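Serine protease inhibitor 1 (Coprinopsis cinerea, PDB 3VWC) probably inhibits serine endopeptidases and folds as a beta trefoil. Local coordinates at residues Val18-Ala23 with Leu29-Arg34; Thr87-His92 with Val96-Asn101. All coordinates share one frame; numbering follows the deposited sequence.

Contact 1: residues Val18-Ala23 with Leu29-Arg34; sequences VGRPLA and LPKRIR
Gly19 and Arg34 form an antiparallel hydrogen-bonded pair in a beta hairpin of this beta-trefoil inhibitor. The bonds run from Gly19 N to Arg34 O (2.9 Å) and from Arg34 N to Gly19 O (2.8 Å). At phi 161°, psi -142° the Gly19 backbone leaves no room for a CB beside the carbonyl O of Val18. Beside the pair the packing is tight. In one of its two conformers Val18 has CG1 anti to the backbone N (chi1 175°), and CG1 meets Ile33 CG2 at 3.6 Å, the two side chains crossing at about a right angle. The other branch of Ile33 ends in CD1, which lies 3.7 Å from Arg20 CG. The buried Arg20 then bends at chi3. Its NE and NH2 lie beside Lys31 CB and CG; NH2 pairs with Glu24 in a salt bridge and NH1 bonds to Cys59 O. The Arg34 side is looser and partly exposed. Its extended chain crosses Pro21, and its NH1 bonds to Leu117 O. In one of its two conformers the exposed Arg32 lays CD 3.6 Å above one face of the Arg34 guanidinium, off centre. Across the contact, the nearest approach to that guanidinium is Pro21 CD, 3.9 Å from Arg34 NE.

Contact 2: residues Thr87-His92 with Val96-Asn101; sequences THQPQH and VFTVVN
His88 and Phe97 form an antiparallel non-hydrogen-bonded pair; their side chains start out diverging, yet the rings meet. The side chains lie side by side and point the same way. Phe97 CE2 stands over the centre of one imidazole face, and Phe97 CZ comes within 3.3 Å of His88 CE1. The planes are inclined at 43°, so the rings pack obliquely. Next to them, Thr87 and Thr98 are joined by two backbone hydrogen bonds, Thr87 N to Thr98 O and Thr98 N to Thr87 O, each 3.0 Å. Gln89 N adds a nearly straight bond to Val96 O at 2.8 Å (174° at the hydrogen).

Gln89 also grips by its side chain. Its chain bends at chi2 (-66°) and crosses Thr98 at about a right angle. NE2 then donates to Thr98 OG1 at 3.1 Å, with the hydroxyl oxygen close to the amide plane. Water 1 joins this oxygen to Thr87 OG1. Water 2 lies in plane at the edge of the His88 ring, 2.7 Å from His88 ND1, and bridges it to Val96 O. Val96 O thus has a second partner beside Gln89 N.

A second shell holds these groups. Gln89 OE1 accepts from Gln91 NE2 at 3.1 Å while Gln89 NE2 donates to Thr98 OG1, so both ends of the Gln89 amide are held. Gln91 NE2 is itself tied to Pro133 O. His92 N bonds to Gln89 O and closes the short 3-10 turn. His92 CB rests on Val96 CG1, while His92 NE2 bonds to Tyr135 N. Phe143, on the neighbouring strand 141-145, packs edge-to-face with Phe97. This is a beta hairpin of the trefoil, its connection folded back through a 3-10 turn after strand 84-88.

Overall arrangement
From the N terminus, strand 5-11 is followed by contact 1, where residues 18-23 and 29-34 close a loop of five residues. The chain then runs through strands 46-51, 54-59, 62-67 and 70-73 before contact 2 closes a loop of three residues between 87-92 and 96-101. The two loops lie in series and neither nests in nor crosses the other. Strands 18-19 and 84-88 are the outermost strands of the same antiparallel sheet, so each contact ties an edge strand to its neighbour. Their centres are 22 Å apart, on opposite sides of the chain's centre, and their nearest atoms are about 9 Å apart.

Contact 1: residues Val18-Ala23 with Leu29-Arg34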
loop_
_atom_site.group_PDB
_atom_site.type_symbol
_atom_site.label_atom_id
_atom_site.label_comp_id
_atom_site.label_asym_id
_atom_site.label_seq_id
_atom_site.Cartn_x
_atom_site.Cartn_y
_atom_site.Cartn_z
ATOM N N VAL A 18 -4.480 5.476 -3.156
ATOM C CA VAL A 18 -4.428 4.033 -3.300
ATOM C C VAL A 18 -5.579 3.375 -2.508
ATOM O O VAL A 18 -5.862 3.793 -1.379
ATOM C CB VAL A 18 -3.061 3.599 -2.733
ATOM C CG1 VAL A 18 -2.918 2.089 -2.715
ATOM C CG2 VAL A 18 -1.944 4.278 -3.539
ATOM N N GLY A 19 -6.271 2.406 -3.106
ATOM C CA GLY A 19 -7.309 1.709 -2.348
ATOM C C GLY A 19 -8.265 1.019 -3.300
ATOM O O GLY A 19 -7.837 0.449 -4.313
ATOM N N ARG A 20 -9.560 1.031 -2.964
ATOM C CA ARG A 20 -10.540 0.259 -3.696
ATOM C C ARG A 20 -11.579 1.201 -4.256
ATOM O O ARG A 20 -11.991 2.151 -3.590
ATOM C CB ARG A 20 -11.133 -0.817 -2.777
ATOM C CG ARG A 20 -10.181 -1.959 -2.466
ATOM C CD ARG A 20 -10.595 -2.790 -1.238
ATOM N NE ARG A 20 -11.840 -3.540 -1.520
ATOM C CZ ARG A 20 -12.502 -4.252 -0.608
ATOM N NH1 ARG A 20 -12.093 -4.315 0.653
ATOM N NH2 ARG A 20 -13.628 -4.879 -0.959
ATOM N N PRO A 21 -12.041 0.918 -5.491
ATOM C CA PRO A 21 -13.005 1.816 -6.149
ATOM C C PRO A 21 -14.430 1.589 -5.633
ATOM O O PRO A 21 -14.654 0.664 -4.859
ATOM C CB PRO A 21 -12.931 1.364 -7.614
ATOM C CG PRO A 21 -12.631 -0.070 -7.543
ATOM C CD PRO A 21 -11.632 -0.191 -6.363
ATOM N N LEU A 22 -15.371 2.441 -6.076
ATOM C CA LEU A 22 -16.767 2.374 -5.611
ATOM C C LEU A 22 -17.452 1.093 -6.109
ATOM O O LEU A 22 -18.172 0.452 -5.354
ATOM C CB LEU A 22 -17.557 3.619 -6.064
ATOM C CG LEU A 22 -18.933 3.826 -5.401
ATOM C CD1 LEU A 22 -18.782 4.223 -3.928
ATOM C CD2 LEU A 22 -19.789 4.854 -6.163
ATOM N N ALA A 23 -17.151 0.665 -7.331
ATOM C CA ALA A 23 -17.797 -0.538 -7.878
ATOM C C ALA A 23 -16.912 -1.761 -7.751
ATOM O O ALA A 23 -15.861 -1.827 -8.383
ATOM C CB ALA A 23 -18.176 -0.340 -9.336
ATOM N N LEU A 29 -13.879 -13.090 -3.785
ATOM C CA LEU A 29 -12.582 -13.158 -4.417
ATOM C C LEU A 29 -11.726 -11.984 -3.953
ATOM O O LEU A 29 -12.241 -10.910 -3.669
ATOM C CB LEU A 29 -12.708 -13.117 -5.952
ATOM C CG LEU A 29 -13.358 -14.338 -6.612
ATOM C CD1 LEU A 29 -13.190 -14.222 -8.121
ATOM C CD2 LEU A 29 -12.714 -15.610 -6.111
ATOM N N PRO A 30 -10.408 -12.213 -3.865
ATOM C CA PRO A 30 -9.540 -11.081 -3.451
ATOM C C PRO A 30 -9.738 -9.875 -4.366
ATOM O O PRO A 30 -9.882 -10.034 -5.601
ATOM C CB PRO A 30 -8.138 -11.658 -3.666
ATOM C CG PRO A 30 -8.304 -13.107 -3.333
ATOM C CD PRO A 30 -9.644 -13.462 -4.011
ATOM N N LYS A 31 -9.749 -8.693 -3.784
ATOM C CA LYS A 31 -10.059 -7.488 -4.535
ATOM C C LYS A 31 -8.784 -6.708 -4.794
ATOM O O LYS A 31 -7.954 -6.521 -3.869
ATOM C CB LYS A 31 -11.062 -6.620 -3.792
ATOM C CG LYS A 31 -12.442 -7.315 -3.580
ATOM C CD LYS A 31 -13.200 -7.364 -4.913
ATOM C CE LYS A 31 -14.508 -8.179 -4.724
ATOM N NZ LYS A 31 -14.298 -9.672 -4.888
ATOM N N ARG A 32 -8.645 -6.148 -5.996
ATOM C CA ARG A 32 -7.406 -5.421 -6.328
ATOM C C ARG A 32 -7.316 -4.125 -5.551
ATOM O O ARG A 32 -8.285 -3.348 -5.460
ATOM C CB ARG A 32 -7.344 -5.105 -7.820
ATOM C CG ARG A 32 -7.006 -6.296 -8.706
ATOM C CD ARG A 32 -7.040 -5.850 -10.200
ATOM N NE ARG A 32 -6.955 -6.997 -11.094
ATOM C CZ ARG A 32 -6.585 -6.963 -12.381
ATOM N NH1 ARG A 32 -6.164 -5.827 -12.987
ATOM N NH2 ARG A 32 -6.534 -8.109 -13.036
ATOM N N ILE A 33 -6.102 -3.875 -5.055
ATOM C CA ILE A 33 -5.772 -2.554 -4.566
ATOM C C ILE A 33 -5.194 -1.751 -5.702
ATOM O O ILE A 33 -4.355 -2.235 -6.429
ATOM C CB ILE A 33 -4.785 -2.603 -3.360
ATOM C CG1 ILE A 33 -5.390 -3.359 -2.152
ATOM C CG2 ILE A 33 -4.388 -1.167 -2.969
ATOM C CD1 ILE A 33 -6.694 -2.812 -1.662
ATOM N N ARG A 34 -5.765 -0.573 -5.918
ATOM C CA ARG A 34 -5.477 0.184 -7.148
ATOM C C ARG A 34 -5.009 1.618 -6.867
ATOM O O ARG A 34 -5.281 2.195 -5.804
ATOM C CB ARG A 34 -6.697 0.221 -8.066
ATOM C CG ARG A 34 -7.406 -1.108 -8.272
ATOM C CD ARG A 34 -8.765 -0.836 -8.946
ATOM N NE ARG A 34 -9.548 -2.058 -9.073
ATOM C CZ ARG A 34 -9.590 -2.793 -10.173
ATOM N NH1 ARG A 34 -8.827 -2.477 -11.219
ATOM N NH2 ARG A 34 -10.393 -3.853 -10.243
#

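Contact 2: residues Thr87-His92 with Val96-Asn101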
loop_
_atom_site.group_PDB
_atom_site.type_symbol
_atom_site.label_atom_id
_atom_site.label_comp_id
_atom_site.label_asym_id
_atom_site.label_seq_id
_atom_site.Cartn_x
_atom_site.Cartn_y
_atom_site.Cartn_z
ATOM N N THR A 87 7.976 1.798 6.948
ATOM C CA THR A 87 9.164 2.510 7.426
ATOM C C THR A 87 9.126 3.953 6.929
ATOM O O THR A 87 9.062 4.184 5.704
ATOM C CB THR A 87 10.421 1.839 6.854
ATOM O OG1 THR A 87 10.439 0.431 7.199
ATOM C CG2 THR A 87 11.671 2.455 7.489
ATOM N N HIS A 88 9.347 4.909 7.826
ATOM C CA HIS A 88 9.471 6.301 7.444
ATOM C C HIS A 88 10.721 6.459 6.547
ATOM O O HIS A 88 11.806 5.915 6.864
ATOM C CB HIS A 88 9.758 7.156 8.687
ATOM C CG HIS A 88 8.539 7.692 9.357
ATOM N ND1 HIS A 88 7.922 8.859 8.948
ATOM C CD2 HIS A 88 7.877 7.283 10.463
ATOM C CE1 HIS A 88 6.905 9.117 9.750
ATOM N NE2 HIS A 88 6.860 8.181 10.681
ATOM N N GLN A 89 10.579 7.266 5.507
ATOM C CA GLN A 89 11.723 7.710 4.687
ATOM C C GLN A 89 11.748 9.230 4.692
ATOM O O GLN A 89 11.357 9.875 3.723
ATOM C CB GLN A 89 11.645 7.168 3.251
ATOM C CG GLN A 89 11.422 5.644 3.196
ATOM C CD GLN A 89 12.612 4.853 3.739
ATOM O OE1 GLN A 89 13.735 5.382 3.899
ATOM N NE2 GLN A 89 12.372 3.560 4.061
ATOM N N PRO A 90 12.300 9.822 5.789
ATOM C CA PRO A 90 12.189 11.287 5.986
ATOM C C PRO A 90 12.934 12.138 4.948
ATOM O O PRO A 90 12.589 13.291 4.745
ATOM C CB PRO A 90 12.885 11.524 7.326
ATOM C CG PRO A 90 12.949 10.236 8.002
ATOM C CD PRO A 90 12.855 9.124 6.971
ATOM N N GLN A 91 13.906 11.512 4.288
ATOM C CA GLN A 91 14.648 12.107 3.179
ATOM C C GLN A 91 13.763 12.361 1.981
ATOM O O GLN A 91 14.166 13.084 1.036
ATOM C CB GLN A 91 15.897 11.265 2.823
ATOM C CG GLN A 91 15.567 9.929 2.113
ATOM C CD GLN A 91 15.281 8.738 3.050
ATOM O OE1 GLN A 91 14.857 8.882 4.192
ATOM N NE2 GLN A 91 15.447 7.529 2.506
ATOM N N HIS A 92 12.554 11.761 2.001
ATOM C CA HIS A 92 11.583 11.929 0.917
ATOM C C HIS A 92 10.356 12.738 1.330
ATOM O O HIS A 92 9.395 12.887 0.554
ATOM C CB HIS A 92 11.148 10.579 0.313
ATOM C CG HIS A 92 12.248 9.847 -0.368
ATOM N ND1 HIS A 92 12.793 10.269 -1.564
ATOM C CD2 HIS A 92 12.857 8.675 -0.073
ATOM C CE1 HIS A 92 13.723 9.403 -1.942
ATOM N NE2 HIS A 92 13.791 8.440 -1.043
ATOM N N VAL A 96 6.149 10.270 4.482
ATOM C CA VAL A 96 6.447 9.337 3.391
ATOM C C VAL A 96 7.071 8.010 3.889
ATOM O O VAL A 96 7.973 8.017 4.740
ATOM C CB VAL A 96 7.383 10.004 2.360
ATOM C CG1 VAL A 96 7.762 9.034 1.253
ATOM C CG2 VAL A 96 6.694 11.245 1.730
ATOM N N PHE A 97 6.592 6.887 3.345
ATOM C CA PHE A 97 6.944 5.544 3.829
ATOM C C PHE A 97 7.238 4.624 2.670
ATOM O O PHE A 97 6.632 4.756 1.593
ATOM C CB PHE A 97 5.731 4.952 4.594
ATOM C CG PHE A 97 5.399 5.710 5.855
ATOM C CD1 PHE A 97 4.586 6.850 5.807
ATOM C CD2 PHE A 97 5.948 5.315 7.073
ATOM C CE1 PHE A 97 4.346 7.600 6.969
ATOM C CE2 PHE A 97 5.543 5.974 8.263
ATOM C CZ PHE A 97 4.784 7.114 8.203
ATOM N N THR A 98 8.018 3.577 2.944
ATOM C CA THR A 98 7.953 2.323 2.158
ATOM C C THR A 98 7.123 1.293 2.922
ATOM O O THR A 98 6.963 1.371 4.150
ATOM C CB THR A 98 9.364 1.728 1.915
ATOM O OG1 THR A 98 10.042 1.642 3.185
ATOM C CG2 THR A 98 10.160 2.699 1.017
ATOM N N VAL A 99 6.571 0.328 2.170
ATOM C CA VAL A 99 5.722 -0.727 2.751
ATOM C C VAL A 99 6.250 -2.040 2.213
ATOM O O VAL A 99 6.116 -2.312 1.004
ATOM C CB VAL A 99 4.225 -0.547 2.353
ATOM C CG1 VAL A 99 3.399 -1.622 3.032
ATOM C CG2 VAL A 99 3.757 0.828 2.736
ATOM N N VAL A 100 6.901 -2.855 3.076
ATOM C CA VAL A 100 7.593 -4.063 2.641
ATOM C C VAL A 100 7.050 -5.295 3.372
ATOM O O VAL A 100 6.831 -5.271 4.563
ATOM C CB VAL A 100 9.131 -3.965 2.884
ATOM C CG1 VAL A 100 9.826 -5.248 2.439
ATOM C CG2 VAL A 100 9.677 -2.831 2.023
ATOM N N ASN A 101 6.722 -6.348 2.629
ATOM C CA ASN A 101 6.099 -7.496 3.306
ATOM C C ASN A 101 7.102 -8.105 4.309
ATOM O O ASN A 101 8.233 -8.410 3.918
ATOM C CB ASN A 101 5.645 -8.549 2.272
ATOM C CG ASN A 101 4.633 -9.487 2.846
ATOM O OD1 ASN A 101 3.405 -9.253 2.767
ATOM N ND2 ASN A 101 5.122 -10.634 3.287
HETATM O O HOH W 1 9.357 -0.595 4.887
HETATM O O HOH W 2 8.779 9.894 6.582
#